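Alpha-rhamnosidase (Dictyoglomus thermophilum, PDB 6I60) probably hydrolyses terminal non-reducing alpha-L-rhamnose residues in alpha-L-rhamnosides. Local coordinates at residues W287-T295 against I304-K312. Residues are numbered along the deposited sequence; the frame is centred on the assembly and turned at random.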
loop_
_atom_site.group_PDB
_atom_site.type_symbol
_atom_site.label_atom_id
_atom_site.label_comp_id
_atom_site.label_asym_id
_atom_site.label_seq_id
_atom_site.Cartn_x
_atom_site.Cartn_y
_atom_site.Cartn_z
ATOM N N TRP A 287 35.785 8.725 -9.671
ATOM C CA TRP A 287 34.698 8.391 -10.577
ATOM C C TRP A 287 34.594 9.419 -11.695
ATOM O O TRP A 287 34.770 10.620 -11.474
ATOM C CB TRP A 287 33.372 8.328 -9.822
ATOM C CG TRP A 287 33.209 7.116 -8.968
ATOM C CD1 TRP A 287 34.106 6.613 -8.075
ATOM C CD2 TRP A 287 32.067 6.254 -8.919
ATOM N NE1 TRP A 287 33.597 5.488 -7.474
ATOM C CE2 TRP A 287 32.345 5.247 -7.974
ATOM C CE3 TRP A 287 30.837 6.234 -9.585
ATOM C CZ2 TRP A 287 31.440 4.233 -7.679
ATOM C CZ3 TRP A 287 29.940 5.230 -9.287
ATOM C CH2 TRP A 287 30.246 4.242 -8.343
ATOM N N LYS A 288 34.297 8.939 -12.895
ATOM C CA LYS A 288 34.038 9.822 -14.020
ATOM C C LYS A 288 32.540 10.073 -14.149
ATOM O O LYS A 288 31.712 9.323 -13.627
ATOM C CB LYS A 288 34.596 9.226 -15.311
ATOM C CG LYS A 288 36.114 9.237 -15.384
ATOM C CD LYS A 288 36.682 10.589 -14.982
ATOM C CE LYS A 288 38.085 10.783 -15.532
ATOM N NZ LYS A 288 38.072 11.223 -16.956
ATOM N N THR A 289 32.197 11.151 -14.850
ATOM C CA THR A 289 30.801 11.546 -14.958
ATOM C C THR A 289 30.598 12.368 -16.222
ATOM O O THR A 289 31.528 13.009 -16.720
ATOM C CB THR A 289 30.348 12.335 -13.724
ATOM O OG1 THR A 289 28.943 12.593 -13.811
ATOM C CG2 THR A 289 31.106 13.650 -13.620
ATOM N N THR A 290 29.367 12.340 -16.731
ATOM C CA THR A 290 29.017 13.027 -17.969
ATOM C C THR A 290 27.499 13.094 -18.079
ATOM O O THR A 290 26.769 12.495 -17.284
ATOM C CB THR A 290 29.599 12.318 -19.192
ATOM O OG1 THR A 290 28.986 12.833 -20.379
ATOM C CG2 THR A 290 29.325 10.833 -19.107
ATOM N N TYR A 291 27.035 13.834 -19.083
ATOM C CA TYR A 291 25.625 13.887 -19.439
ATOM C C TYR A 291 25.373 12.965 -20.624
ATOM O O TYR A 291 26.210 12.854 -21.525
ATOM C CB TYR A 291 25.193 15.314 -19.781
ATOM C CG TYR A 291 24.817 16.147 -18.575
ATOM C CD1 TYR A 291 24.308 15.553 -17.428
ATOM C CD2 TYR A 291 24.976 17.527 -18.583
ATOM C CE1 TYR A 291 23.965 16.309 -16.322
ATOM C CE2 TYR A 291 24.636 18.292 -17.482
ATOM C CZ TYR A 291 24.131 17.678 -16.357
ATOM O OH TYR A 291 23.791 18.439 -15.261
ATOM N N GLY A 292 24.221 12.300 -20.617
ATOM C CA GLY A 292 23.911 11.330 -21.638
ATOM C C GLY A 292 22.714 11.707 -22.483
ATOM O O GLY A 292 22.472 12.880 -22.785
ATOM N N PRO A 293 21.940 10.699 -22.892
ATOM C CA PRO A 293 20.777 10.977 -23.748
ATOM C C PRO A 293 19.640 11.677 -23.020
ATOM O O PRO A 293 18.952 12.505 -23.630
ATOM C CB PRO A 293 20.363 9.583 -24.238
ATOM C CG PRO A 293 20.879 8.647 -23.194
ATOM C CD PRO A 293 22.143 9.257 -22.670
ATOM N N ILE A 294 19.420 11.381 -21.743
ATOM C CA ILE A 294 18.292 11.952 -21.015
ATOM C C ILE A 294 18.622 13.383 -20.614
ATOM O O ILE A 294 19.650 13.643 -19.976
ATOM C CB ILE A 294 17.944 11.098 -19.786
ATOM C CG1 ILE A 294 17.474 9.709 -20.217
ATOM C CG2 ILE A 294 16.865 11.775 -18.958
ATOM C CD1 ILE A 294 18.413 8.600 -19.819
ATOM N N THR A 295 17.748 14.318 -20.989
ATOM C CA THR A 295 17.896 15.709 -20.577
ATOM C C THR A 295 17.041 15.976 -19.346
ATOM O O THR A 295 17.397 15.567 -18.237
ATOM C CB THR A 295 17.511 16.664 -21.710
ATOM O OG1 THR A 295 16.109 16.551 -21.982
ATOM C CG2 THR A 295 18.298 16.338 -22.973
ATOM N N ILE A 304 12.717 13.441 -21.335
ATOM C CA ILE A 304 13.156 13.631 -22.713
ATOM C C ILE A 304 14.406 12.792 -22.938
ATOM O O ILE A 304 15.373 12.891 -22.174
ATOM C CB ILE A 304 13.424 15.114 -23.015
ATOM C CG1 ILE A 304 12.142 15.931 -22.851
ATOM C CG2 ILE A 304 13.992 15.281 -24.412
ATOM C CD1 ILE A 304 12.373 17.297 -22.260
ATOM N N TYR A 305 14.387 11.970 -23.988
ATOM C CA TYR A 305 15.490 11.073 -24.324
ATOM C C TYR A 305 15.966 11.393 -25.735
ATOM O O TYR A 305 15.270 11.099 -26.713
ATOM C CB TYR A 305 15.054 9.612 -24.212
ATOM C CG TYR A 305 16.182 8.602 -24.282
ATOM C CD1 TYR A 305 16.763 8.256 -25.497
ATOM C CD2 TYR A 305 16.653 7.980 -23.133
ATOM C CE1 TYR A 305 17.786 7.332 -25.563
ATOM C CE2 TYR A 305 17.675 7.054 -23.190
ATOM C CZ TYR A 305 18.238 6.732 -24.408
ATOM O OH TYR A 305 19.259 5.811 -24.471
ATOM N N ASP A 306 17.153 11.985 -25.843
ATOM C CA ASP A 306 17.753 12.324 -27.133
ATOM C C ASP A 306 18.724 11.210 -27.504
ATOM O O ASP A 306 19.821 11.117 -26.948
ATOM C CB ASP A 306 18.448 13.679 -27.073
ATOM C CG ASP A 306 18.826 14.203 -28.448
ATOM O OD1 ASP A 306 18.862 15.440 -28.627
ATOM O OD2 ASP A 306 19.088 13.377 -29.348
ATOM N N GLY A 307 18.318 10.362 -28.452
ATOM C CA GLY A 307 19.154 9.248 -28.863
ATOM C C GLY A 307 20.433 9.658 -29.561
ATOM O O GLY A 307 21.366 8.853 -29.646
ATOM N N ARG A 308 20.498 10.890 -30.065
ATOM C CA ARG A 308 21.719 11.351 -30.716
ATOM C C ARG A 308 22.843 11.571 -29.711
ATOM O O ARG A 308 24.013 11.329 -30.032
ATOM C CB ARG A 308 21.438 12.629 -31.505
ATOM C CG ARG A 308 20.391 12.458 -32.599
ATOM C CD ARG A 308 19.900 13.800 -33.113
ATOM N NE ARG A 308 19.532 14.700 -32.024
ATOM C CZ ARG A 308 19.248 15.989 -32.182
ATOM N NH1 ARG A 308 19.289 16.535 -33.390
ATOM N NH2 ARG A 308 18.923 16.733 -31.132
ATOM N N LYS A 309 22.516 12.016 -28.497
ATOM C CA LYS A 309 23.501 12.230 -27.434
ATOM C C LYS A 309 23.693 10.995 -26.565
ATOM O O LYS A 309 23.900 11.105 -25.353
ATOM C CB LYS A 309 23.088 13.427 -26.583
ATOM C CG LYS A 309 22.725 14.673 -27.376
ATOM C CD LYS A 309 22.538 15.874 -26.455
ATOM C CE LYS A 309 21.956 17.067 -27.198
ATOM N NZ LYS A 309 20.474 17.149 -27.052
ATOM N N GLU A 310 23.636 9.804 -27.155
ATOM C CA GLU A 310 23.728 8.550 -26.415
ATOM C C GLU A 310 25.149 8.009 -26.527
ATOM O O GLU A 310 25.569 7.564 -27.601
ATOM C CB GLU A 310 22.714 7.539 -26.941
ATOM C CG GLU A 310 22.840 6.165 -26.319
ATOM C CD GLU A 310 21.602 5.322 -26.526
ATOM O OE1 GLU A 310 20.484 5.854 -26.361
ATOM O OE2 GLU A 310 21.744 4.127 -26.858
ATOM N N ILE A 311 25.884 8.041 -25.417
ATOM C CA ILE A 311 27.244 7.514 -25.376
ATOM C C ILE A 311 27.186 6.000 -25.513
ATOM O O ILE A 311 26.843 5.290 -24.562
ATOM C CB ILE A 311 27.968 7.929 -24.081
ATOM C CG1 ILE A 311 28.076 9.452 -23.999
ATOM C CG2 ILE A 311 29.349 7.294 -24.016
ATOM C CD1 ILE A 311 27.119 10.076 -23.015
ATOM N N LYS A 312 27.514 5.498 -26.701
ATOM C CA LYS A 312 27.457 4.063 -26.945
ATOM C C LYS A 312 28.573 3.356 -26.192
ATOM O O LYS A 312 29.741 3.742 -26.287
ATOM C CB LYS A 312 27.564 3.774 -28.441
ATOM C CG LYS A 312 26.687 4.658 -29.312
ATOM C CD LYS A 312 26.208 3.912 -30.546
ATOM C CE LYS A 312 27.060 4.253 -31.760
ATOM N NZ LYS A 312 26.719 5.589 -32.328
#
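I294 and Y305 form a non-hydrogen-bonded antiparallel pair with CA atoms 4.4 Å apart, flanked by two backbone hydrogen bonds, D306 N to P293 O (2.9 Å) and T295 N to I304 O (3.0 Å). The side chains show how neighbouring strands of a hairpin are joined by packing as well as by backbone bonds: P293 and I294, just after the break in strand 288-298, both pack on Y305. The chi1 of Y305 (-169°) turns its CG away from the backbone N and lays the ring beside P293, whose CB sits over one ring face, 3.7 Å from the centroid, in a CH-pi contact. I294 slants against the CD2 side of the same ring through CG1 and CD1. Farther along, the CD1 methyl of I311 rests on the backbone at Y291 O and G292 CA. D306 shapes the turn after its strand: R308 grips its carboxylate side-on, NH2 to OD1 and NE to OD2, both on syn lone pairs, while K309 NZ meets OD1 from above the carboxylate plane. The R308 backbone N also reaches OD2, making an Asx turn. Replacing D306 by alanine would remove the carboxylate, and would probably leave R308 and K309 without their common mate and the turn freer to move. Overall this is a beta hairpin, 288-298 with 302-306, within the rhamnosidase N-terminal domain family region.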